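Local coordinates for plasmid pRiA4b Orf3-like domain-containing protein (Methanosarcina mazei, PDB 2I1S) that is of unknown function but belongs to the plasmid pRiA4b ORF-3-like family and folds around a mixed beta sheet, at residues T33-D36 / L37-I41. Sequence-based numbering, arbitrary orientation.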
loop_
_atom_site.group_PDB
_atom_site.type_symbol
_atom_site.label_atom_id
_atom_site.label_comp_id
_atom_site.label_asym_id
_atom_site.label_seq_id
_atom_site.Cartn_x
_atom_site.Cartn_y
_atom_site.Cartn_z
ATOM N N THR A 33 1.002 14.177 -4.999
ATOM C CA THR A 33 0.107 14.477 -3.899
ATOM C C THR A 33 -0.146 13.158 -3.171
ATOM O O THR A 33 0.272 12.090 -3.643
ATOM C CB THR A 33 -1.229 15.087 -4.381
ATOM O OG1 THR A 33 -1.946 14.129 -5.174
ATOM C CG2 THR A 33 -1.000 16.330 -5.217
ATOM N N PHE A 34 -0.808 13.218 -2.017
ATOM C CA PHE A 34 -1.266 12.001 -1.358
ATOM C C PHE A 34 -2.321 11.237 -2.167
ATOM O O PHE A 34 -2.350 10.020 -2.109
ATOM C CB PHE A 34 -1.668 12.268 0.095
ATOM C CG PHE A 34 -0.478 12.432 1.008
ATOM C CD1 PHE A 34 -0.056 11.384 1.823
ATOM C CD2 PHE A 34 0.265 13.604 0.997
ATOM C CE1 PHE A 34 1.077 11.529 2.651
ATOM C CE2 PHE A 34 1.396 13.748 1.811
ATOM C CZ PHE A 34 1.801 12.717 2.644
ATOM N N LEU A 35 -3.148 11.923 -2.955
ATOM C CA LEU A 35 -4.110 11.212 -3.798
ATOM C C LEU A 35 -3.373 10.292 -4.760
ATOM O O LEU A 35 -3.696 9.112 -4.862
ATOM C CB LEU A 35 -5.037 12.171 -4.556
ATOM C CG LEU A 35 -6.114 11.548 -5.464
ATOM C CD1 LEU A 35 -7.027 10.548 -4.692
ATOM C CD2 LEU A 35 -6.973 12.609 -6.115
ATOM N N ASP A 36 -2.389 10.857 -5.448
ATOM C CA ASP A 36 -1.497 10.140 -6.358
ATOM C C ASP A 36 -0.870 8.906 -5.729
ATOM O O ASP A 36 -0.801 7.839 -6.383
ATOM C CB ASP A 36 -0.363 11.069 -6.810
ATOM C CG ASP A 36 -0.815 12.156 -7.771
ATOM O OD1 ASP A 36 -1.789 11.946 -8.528
ATOM O OD2 ASP A 36 -0.179 13.229 -7.775
ATOM N N LEU A 37 -0.433 9.047 -4.471
ATOM C CA LEU A 37 0.126 7.941 -3.689
ATOM C C LEU A 37 -0.918 6.879 -3.300
ATOM O O LEU A 37 -0.648 5.669 -3.396
ATOM C CB LEU A 37 0.840 8.483 -2.445
ATOM C CG LEU A 37 1.439 7.471 -1.454
ATOM C CD1 LEU A 37 2.565 6.685 -2.115
ATOM C CD2 LEU A 37 1.913 8.093 -0.122
ATOM N N HIS A 38 -2.092 7.318 -2.839
ATOM C CA HIS A 38 -3.221 6.405 -2.634
ATOM C C HIS A 38 -3.396 5.513 -3.854
ATOM O O HIS A 38 -3.465 4.285 -3.731
ATOM C CB HIS A 38 -4.502 7.192 -2.360
ATOM C CG HIS A 38 -5.760 6.437 -2.670
ATOM N ND1 HIS A 38 -6.146 5.317 -1.969
ATOM C CD2 HIS A 38 -6.736 6.660 -3.586
ATOM C CE1 HIS A 38 -7.303 4.879 -2.436
ATOM N NE2 HIS A 38 -7.678 5.674 -3.422
ATOM N N LYS A 39 -3.432 6.116 -5.041
ATOM C CA LYS A 39 -3.605 5.348 -6.289
ATOM C C LYS A 39 -2.466 4.378 -6.608
ATOM O O LYS A 39 -2.690 3.377 -7.275
ATOM C CB LYS A 39 -3.860 6.267 -7.472
ATOM C CG LYS A 39 -5.156 7.001 -7.370
ATOM C CD LYS A 39 -5.271 8.002 -8.481
ATOM C CE LYS A 39 -6.594 8.744 -8.390
ATOM N NZ LYS A 39 -6.575 10.000 -9.241
ATOM N N ALA A 40 -1.253 4.684 -6.161
ATOM C CA ALA A 40 -0.088 3.836 -6.450
ATOM C C ALA A 40 -0.117 2.611 -5.518
ATOM O O ALA A 40 0.098 1.467 -5.940
ATOM C CB ALA A 40 1.225 4.644 -6.312
ATOM N N ILE A 41 -0.406 2.870 -4.249
ATOM C CA ILE A 41 -0.796 1.823 -3.298
ATOM C C ILE A 41 -1.903 0.876 -3.816
ATOM O O ILE A 41 -1.740 -0.362 -3.766
ATOM C CB ILE A 41 -1.146 2.413 -1.862
ATOM C CG1 ILE A 41 0.037 3.212 -1.300
ATOM C CG2 ILE A 41 -1.508 1.257 -0.880
ATOM C CD1 ILE A 41 -0.317 3.993 0.024
#
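The first turns of helix 34-44 start at a capping box, and the bond from Leu37 N to Thr33 O, 3.2 Å long, is the first i to i+4 link running out of it. Next in line, His38 N meets Phe34 O at 2.8 Å with an N-H...O angle of 175°, close to linear, and Lys39 N reaches Leu35 O at 3.0 Å. The fourth, from Ala40 N to Asp36 O, is weak. At the cap itself, Thr33 N donates to Asp36 OD2 over 3.2 Å, on the anti side of the carboxylate and 29° out of its plane, while Asp36 N returns a weak bond to Thr33 OG1 at 3.3 Å. Asp36 can reach back because its CG lies beside its own backbone N (chi1 -72°).

Side chains three and four residues apart meet along the same turns. Leu37 CD2 approaches the Phe34 ring obliquely, 4.3 Å from Phe34 CD1, on the buried flank, where Phe55 of strand 53-58 meets the Phe34 ring edge-to-face and Leu90 touches both residues. On another flank the extended Lys39 chain passes Leu35, its CE 4.1 Å from Leu35 CG, and Leu35 CD1 comes equally near His38 CD2. Both imidazole nitrogens of His38 are engaged, ND1 with Tyr103 OH and NE2 with Asp49 OD2, which should fix the ring's rotation. Reciprocal Thr-Asp bonds followed by successive i to i+4 bonds are characteristic of a capped alpha-helical N-terminus, here on a helix packed against the mixed sheet.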